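Long-range contact in protein Bug27 (Bordetella pertussis, PDB 2QPQ), which probably binds a small solute in the periplasm as a Venus flytrap receptor of the Bug family, related to tripartite tricarboxylate transporter receptors: residues K163-S175 and V182-L196. Sequence-based numbering, arbitrary orientation.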
ATOM      1  N   LYS A 163       2.448  -6.019 -13.567  1.00 18.24           N
ATOM      2  CA  LYS A 163       2.180  -4.602 -13.687  1.00 19.70           C
ATOM      3  C   LYS A 163       0.838  -4.296 -12.978  1.00 19.96           C
ATOM      4  O   LYS A 163      -0.191  -4.105 -13.614  1.00 20.50           O
ATOM      5  CB  LYS A 163       2.187  -4.238 -15.163  1.00 20.15           C
ATOM      6  CG  LYS A 163       2.370  -2.788 -15.424  1.00 25.50           C
ATOM      7  CD  LYS A 163       2.476  -2.543 -16.954  1.00 29.49           C
ATOM      8  CE  LYS A 163       1.935  -1.181 -17.334  1.00 35.79           C
ATOM      9  NZ  LYS A 163       2.378  -0.047 -16.472  1.00 36.83           N
ATOM     10  N   GLY A 164       0.867  -4.307 -11.648  1.00 20.51           N
ATOM     11  CA  GLY A 164      -0.308  -4.058 -10.839  1.00 19.01           C
ATOM     12  C   GLY A 164      -1.014  -5.335 -10.409  1.00 19.32           C
ATOM     13  O   GLY A 164      -0.686  -6.450 -10.855  1.00 18.24           O
ATOM     14  N   CYS A 165      -2.018  -5.167  -9.564  1.00 19.39           N
ATOM     15  CA  CYS A 165      -2.710  -6.299  -8.987  1.00 20.94           C
ATOM     16  C   CYS A 165      -3.625  -7.002  -9.983  1.00 19.90           C
ATOM     17  O   CYS A 165      -3.853  -8.207  -9.861  1.00 19.37           O
ATOM     18  CB  CYS A 165      -3.497  -5.915  -7.723  1.00 21.96           C
ATOM     19  SG  CYS A 165      -2.506  -5.290  -6.309  1.00 27.01           S
ATOM     20  N   GLY A 166      -4.153  -6.243 -10.942  1.00 18.93           N
ATOM     21  CA  GLY A 166      -5.050  -6.799 -11.961  1.00 18.84           C
ATOM     22  C   GLY A 166      -4.411  -7.913 -12.772  1.00 17.80           C
ATOM     23  O   GLY A 166      -4.940  -9.036 -12.833  1.00 18.43           O
ATOM     24  N   PRO A 167      -3.264  -7.625 -13.421  1.00 17.10           N
ATOM     25  CA  PRO A 167      -2.552  -8.720 -14.088  1.00 16.83           C
ATOM     26  C   PRO A 167      -2.073  -9.888 -13.196  1.00 17.06           C
ATOM     27  O   PRO A 167      -2.137 -11.049 -13.638  1.00 17.29           O
ATOM     28  CB  PRO A 167      -1.377  -7.992 -14.765  1.00 16.37           C
ATOM     29  CG  PRO A 167      -1.970  -6.591 -15.025  1.00 16.90           C
ATOM     30  CD  PRO A 167      -2.581  -6.337 -13.665  1.00 15.51           C
ATOM     31  N   ALA A 168      -1.644  -9.614 -11.960  1.00 16.75           N
ATOM     32  CA  ALA A 168      -1.253 -10.706 -11.045  1.00 16.90           C
ATOM     33  C   ALA A 168      -2.440 -11.616 -10.796  1.00 17.51           C
ATOM     34  O   ALA A 168      -2.337 -12.821 -10.942  1.00 16.49           O
ATOM     35  CB  ALA A 168      -0.716 -10.167  -9.726  1.00 16.87           C
ATOM     36  N   LEU A 169      -3.577 -11.023 -10.442  1.00 17.60           N
ATOM     37  CA  LEU A 169      -4.783 -11.793 -10.233  1.00 17.54           C
ATOM     38  C   LEU A 169      -5.226 -12.617 -11.441  1.00 18.65           C
ATOM     39  O   LEU A 169      -5.639 -13.767 -11.272  1.00 18.78           O
ATOM     40  CB  LEU A 169      -5.906 -10.869  -9.775  1.00 18.69           C
ATOM     41  CG  LEU A 169      -5.849 -10.446  -8.294  1.00 18.01           C
ATOM     42  CD1 LEU A 169      -6.793  -9.226  -8.089  1.00 20.31           C
ATOM     43  CD2 LEU A 169      -6.211 -11.611  -7.412  1.00 20.30           C
ATOM     44  N   ASN A 170      -5.156 -12.060 -12.659  1.00 19.14           N
ATOM     45  CA  ASN A 170      -5.442 -12.835 -13.852  1.00 19.82           C
ATOM     46  C   ASN A 170      -4.628 -14.104 -13.960  1.00 19.79           C
ATOM     47  O   ASN A 170      -5.162 -15.163 -14.333  1.00 19.22           O
ATOM     48  CB  ASN A 170      -5.273 -11.995 -15.124  1.00 20.50           C
ATOM     49  CG  ASN A 170      -6.365 -10.998 -15.281  1.00 22.41           C
ATOM     50  OD1 ASN A 170      -7.390 -11.074 -14.580  1.00 23.04           O
ATOM     51  ND2 ASN A 170      -6.178 -10.048 -16.181  1.00 23.23           N
ATOM     52  N   ASP A 171      -3.342 -14.022 -13.642  1.00 19.31           N
ATOM     53  CA  ASP A 171      -2.505 -15.238 -13.756  1.00 20.11           C
ATOM     54  C   ASP A 171      -2.729 -16.282 -12.635  1.00 21.02           C
ATOM     55  O   ASP A 171      -2.567 -17.505 -12.857  1.00 20.35           O
ATOM     56  CB  ASP A 171      -1.024 -14.900 -13.798  1.00 19.59           C
ATOM     57  CG  ASP A 171      -0.480 -14.817 -15.209  1.00 20.15           C
ATOM     58  OD1 ASP A 171      -1.254 -14.709 -16.182  1.00 23.53           O
ATOM     59  OD2 ASP A 171       0.748 -14.827 -15.335  1.00 19.40           O
ATOM     60  N   VAL A 172      -3.073 -15.819 -11.435  1.00 20.93           N
ATOM     61  CA  VAL A 172      -3.425 -16.777 -10.394  1.00 22.92           C
ATOM     62  C   VAL A 172      -4.830 -17.340 -10.656  1.00 23.69           C
ATOM     63  O   VAL A 172      -5.051 -18.531 -10.509  1.00 24.64           O
ATOM     64  CB  VAL A 172      -3.151 -16.238  -8.945  1.00 23.46           C
ATOM     65  CG1 VAL A 172      -3.983 -15.050  -8.638  1.00 24.88           C
ATOM     66  CG2 VAL A 172      -3.377 -17.336  -7.883  1.00 24.96           C
ATOM     67  N   LEU A 173      -5.755 -16.487 -11.092  1.00 24.21           N
ATOM     68  CA  LEU A 173      -7.075 -16.926 -11.526  1.00 24.97           C
ATOM     69  C   LEU A 173      -7.060 -18.000 -12.597  1.00 25.90           C
ATOM     70  O   LEU A 173      -7.913 -18.893 -12.564  1.00 27.05           O
ATOM     71  CB  LEU A 173      -7.958 -15.759 -11.964  1.00 23.94           C
ATOM     72  CG  LEU A 173      -8.526 -14.853 -10.868  1.00 24.08           C
ATOM     73  CD1 LEU A 173      -9.086 -13.581 -11.505  1.00 21.63           C
ATOM     74  CD2 LEU A 173      -9.591 -15.578 -10.009  1.00 23.90           C
ATOM     75  N   GLY A 174      -6.100 -17.923 -13.525  1.00 25.26           N
ATOM     76  CA  GLY A 174      -5.973 -18.898 -14.611  1.00 24.99           C
ATOM     77  C   GLY A 174      -4.967 -20.005 -14.316  1.00 25.23           C
ATOM     78  O   GLY A 174      -4.686 -20.817 -15.202  1.00 26.16           O
ATOM     79  N   SER A 175      -4.439 -20.052 -13.088  1.00 23.94           N
ATOM     80  CA  SER A 175      -3.360 -21.001 -12.713  1.00 24.45           C
ATOM     81  C   SER A 175      -2.049 -20.916 -13.509  1.00 24.93           C
ATOM     82  O   SER A 175      -1.204 -21.854 -13.486  1.00 24.17           O
ATOM     83  CB  SER A 175      -3.895 -22.437 -12.737  1.00 23.87           C
ATOM     84  OG  SER A 175      -4.964 -22.513 -11.806  1.00 24.39           O
ATOM     85  N   VAL A 182      -1.250  -9.929  -3.277  1.00 17.07           N
ATOM     86  CA  VAL A 182      -1.906  -8.760  -3.824  1.00 18.35           C
ATOM     87  C   VAL A 182      -2.631  -8.056  -2.670  1.00 18.60           C
ATOM     88  O   VAL A 182      -2.680  -8.567  -1.551  1.00 18.83           O
ATOM     89  CB  VAL A 182      -2.857  -9.117  -5.032  1.00 18.61           C
ATOM     90  CG1 VAL A 182      -2.058  -9.802  -6.174  1.00 17.80           C
ATOM     91  CG2 VAL A 182      -3.995 -10.028  -4.590  1.00 18.59           C
ATOM     92  N   THR A 183      -3.202  -6.895  -2.926  1.00 19.18           N
ATOM     93  CA  THR A 183      -3.957  -6.240  -1.877  1.00 20.27           C
ATOM     94  C   THR A 183      -5.224  -7.044  -1.627  1.00 20.62           C
ATOM     95  O   THR A 183      -5.838  -7.579  -2.582  1.00 19.46           O
ATOM     96  CB  THR A 183      -4.368  -4.823  -2.286  1.00 21.32           C
ATOM     97  OG1 THR A 183      -5.206  -4.903  -3.433  1.00 22.50           O
ATOM     98  CG2 THR A 183      -3.140  -3.927  -2.562  1.00 22.46           C
ATOM     99  N   ALA A 184      -5.613  -7.121  -0.355  1.00 21.42           N
ATOM    100  CA  ALA A 184      -6.916  -7.668   0.031  1.00 22.82           C
ATOM    101  C   ALA A 184      -8.106  -7.113  -0.775  1.00 22.90           C
ATOM    102  O   ALA A 184      -8.981  -7.857  -1.212  1.00 23.48           O
ATOM    103  CB  ALA A 184      -7.136  -7.505   1.540  1.00 22.69           C
ATOM    104  N   SER A 185      -8.127  -5.814  -0.997  1.00 23.11           N
ATOM    105  CA  SER A 185      -9.199  -5.152  -1.744  1.00 24.47           C
ATOM    106  C   SER A 185      -9.378  -5.675  -3.187  1.00 24.42           C
ATOM    107  O   SER A 185     -10.523  -5.905  -3.620  1.00 24.65           O
ATOM    108  CB  SER A 185      -8.945  -3.645  -1.759  1.00 24.93           C
ATOM    109  OG  SER A 185      -7.590  -3.431  -2.138  1.00 27.35           O
ATOM    110  N   SER A 186      -8.265  -5.850  -3.920  1.00 23.30           N
ATOM    111  CA  SER A 186      -8.305  -6.490  -5.250  1.00 23.02           C
ATOM    112  C   SER A 186      -8.815  -7.934  -5.219  1.00 22.64           C
ATOM    113  O   SER A 186      -9.567  -8.347  -6.108  1.00 22.30           O
ATOM    114  CB  SER A 186      -6.947  -6.427  -5.986  1.00 23.02           C
ATOM    115  OG  SER A 186      -5.896  -7.134  -5.323  1.00 25.18           O
ATOM    116  N   ALA A 187      -8.422  -8.680  -4.193  1.00 21.69           N
ATOM    117  CA  ALA A 187      -8.615 -10.139  -4.166  1.00 21.95           C
ATOM    118  C   ALA A 187      -9.969 -10.548  -3.604  1.00 22.74           C
ATOM    119  O   ALA A 187     -10.504 -11.615  -3.960  1.00 21.38           O
ATOM    120  CB  ALA A 187      -7.549 -10.765  -3.337  1.00 21.96           C
ATOM    121  N   ILE A 188     -10.497  -9.720  -2.704  1.00 23.48           N
ATOM    122  CA  ILE A 188     -11.676 -10.139  -1.913  1.00 25.31           C
ATOM    123  C   ILE A 188     -12.851 -10.606  -2.796  1.00 25.27           C
ATOM    124  O   ILE A 188     -13.379 -11.685  -2.552  1.00 27.04           O
ATOM    125  CB  ILE A 188     -12.085  -9.095  -0.781  1.00 25.17           C
ATOM    126  CG1 ILE A 188     -11.176  -9.260   0.438  1.00 25.66           C
ATOM    127  CG2 ILE A 188     -13.501  -9.328  -0.274  1.00 26.61           C
ATOM    128  CD1 ILE A 188     -11.296  -8.116   1.451  1.00 25.34           C
ATOM    129  N   PRO A 189     -13.224  -9.856  -3.851  1.00 25.97           N
ATOM    130  CA  PRO A 189     -14.332 -10.401  -4.670  1.00 26.15           C
ATOM    131  C   PRO A 189     -14.121 -11.825  -5.198  1.00 25.78           C
ATOM    132  O   PRO A 189     -15.085 -12.590  -5.312  1.00 25.58           O
ATOM    133  CB  PRO A 189     -14.444  -9.422  -5.852  1.00 26.73           C
ATOM    134  CG  PRO A 189     -13.687  -8.199  -5.467  1.00 26.92           C
ATOM    135  CD  PRO A 189     -12.751  -8.548  -4.346  1.00 26.14           C
ATOM    136  N   PHE A 190     -12.880 -12.173  -5.531  1.00 24.65           N
ATOM    137  CA  PHE A 190     -12.558 -13.483  -6.103  1.00 23.90           C
ATOM    138  C   PHE A 190     -12.522 -14.571  -5.063  1.00 24.24           C
ATOM    139  O   PHE A 190     -12.893 -15.732  -5.339  1.00 24.31           O
ATOM    140  CB  PHE A 190     -11.225 -13.412  -6.877  1.00 23.17           C
ATOM    141  CG  PHE A 190     -11.264 -12.405  -7.975  1.00 22.04           C
ATOM    142  CD1 PHE A 190     -11.928 -12.695  -9.168  1.00 23.02           C
ATOM    143  CD2 PHE A 190     -10.724 -11.146  -7.792  1.00 22.53           C
ATOM    144  CE1 PHE A 190     -12.008 -11.757 -10.177  1.00 23.47           C
ATOM    145  CE2 PHE A 190     -10.791 -10.191  -8.812  1.00 24.64           C
ATOM    146  CZ  PHE A 190     -11.441 -10.490  -9.982  1.00 23.91           C
ATOM    147  N   ILE A 191     -12.087 -14.181  -3.871  1.00 23.94           N
ATOM    148  CA  ILE A 191     -12.021 -15.088  -2.739  1.00 25.48           C
ATOM    149  C   ILE A 191     -13.465 -15.444  -2.325  1.00 27.23           C
ATOM    150  O   ILE A 191     -13.774 -16.627  -2.189  1.00 27.54           O
ATOM    151  CB  ILE A 191     -11.245 -14.501  -1.573  1.00 25.24           C
ATOM    152  CG1 ILE A 191      -9.771 -14.311  -1.950  1.00 25.51           C
ATOM    153  CG2 ILE A 191     -11.355 -15.425  -0.323  1.00 26.57           C
ATOM    154  CD1 ILE A 191      -8.997 -13.498  -0.944  1.00 28.20           C
ATOM    155  N   LYS A 192     -14.338 -14.443  -2.218  1.00 28.60           N
ATOM    156  CA  LYS A 192     -15.780 -14.702  -1.911  1.00 31.52           C
ATOM    157  C   LYS A 192     -16.459 -15.600  -2.947  1.00 32.44           C
ATOM    158  O   LYS A 192     -17.258 -16.505  -2.595  1.00 33.35           O
ATOM    159  CB  LYS A 192     -16.551 -13.384  -1.804  1.00 32.32           C
ATOM    160  CG  LYS A 192     -16.019 -12.398  -0.763  1.00 33.89           C
ATOM    161  CD  LYS A 192     -16.261 -12.850   0.658  1.00 38.52           C
ATOM    162  CE  LYS A 192     -16.137 -11.694   1.663  1.00 42.70           C
ATOM    163  NZ  LYS A 192     -16.383 -12.171   3.077  1.00 41.31           N
ATOM    164  N   ALA A 193     -16.159 -15.340  -4.221  1.00 32.30           N
ATOM    165  CA  ALA A 193     -16.628 -16.137  -5.362  1.00 31.71           C
ATOM    166  C   ALA A 193     -16.065 -17.563  -5.398  1.00 31.68           C
ATOM    167  O   ALA A 193     -16.529 -18.400  -6.185  1.00 32.31           O
ATOM    168  CB  ALA A 193     -16.313 -15.418  -6.666  1.00 31.99           C
ATOM    169  N   GLY A 194     -15.078 -17.841  -4.542  1.00 30.75           N
ATOM    170  CA  GLY A 194     -14.378 -19.121  -4.505  1.00 30.13           C
ATOM    171  C   GLY A 194     -13.504 -19.403  -5.723  1.00 29.91           C
ATOM    172  O   GLY A 194     -13.167 -20.561  -6.019  1.00 29.43           O
ATOM    173  N   LYS A 195     -13.134 -18.346  -6.443  1.00 28.15           N
ATOM    174  CA  LYS A 195     -12.222 -18.501  -7.562  1.00 28.23           C
ATOM    175  C   LYS A 195     -10.769 -18.523  -7.079  1.00 27.09           C
ATOM    176  O   LYS A 195      -9.887 -19.043  -7.751  1.00 26.96           O
ATOM    177  CB  LYS A 195     -12.454 -17.385  -8.584  1.00 28.66           C
ATOM    178  CG  LYS A 195     -13.846 -17.475  -9.217  1.00 31.60           C
ATOM    179  CD  LYS A 195     -13.968 -16.626 -10.453  1.00 35.36           C
ATOM    180  CE  LYS A 195     -15.028 -17.196 -11.400  1.00 36.20           C
ATOM    181  NZ  LYS A 195     -14.575 -17.287 -12.866  1.00 42.24           N
ATOM    182  N   LEU A 196     -10.538 -17.942  -5.911  1.00 26.30           N
ATOM    183  CA  LEU A 196      -9.231 -17.975  -5.255  1.00 25.54           C
ATOM    184  C   LEU A 196      -9.429 -18.418  -3.823  1.00 25.81           C
ATOM    185  O   LEU A 196     -10.489 -18.200  -3.240  1.00 25.63           O
ATOM    186  CB  LEU A 196      -8.596 -16.573  -5.187  1.00 24.82           C
ATOM    187  CG  LEU A 196      -8.282 -15.935  -6.552  1.00 24.81           C
ATOM    188  CD1 LEU A 196      -7.947 -14.486  -6.376  1.00 22.65           C
ATOM    189  CD2 LEU A 196      -7.107 -16.666  -7.259  1.00 24.53           C
TER
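L169 and L173, one turn apart on helix 165-173, reach across to helix 184-192 in one alpha/beta domain of this Venus flytrap protein. The two helices run in roughly the same direction, 31° apart, joined through strand 180-183 as a helix-strand-helix unit. L169 splits its methyls: CD1 reaches S186 CB at 3.5 Å, while CD2 meets L196 CD1 at 3.5 Å and touches V182 CG2. The L169 and L196 side chains cross at about a right angle. One turn on, L173 divides its methyls too: CD1 sits over a face of the F190 ring in a CH-pi contact, 4.0 Å from the centroid, and CD2 packs on K195 CB and L196 CG. V172 brings both methyls to L196 CD2, and A168 CB rests on V182 CG1. A Schellman motif at G194, with its positive phi, turns the chain, after which K195 CB and the end of L196 meet L173. At the other end C165, disulfide-bonded to C136, lays its SG beside T183. S186, with OG between its backbone N and carbonyl carbon (chi1 63°), turns that hydroxyl back on its own helix start, where OG donates in plane to a lone pair of T183 O at 2.8 Å.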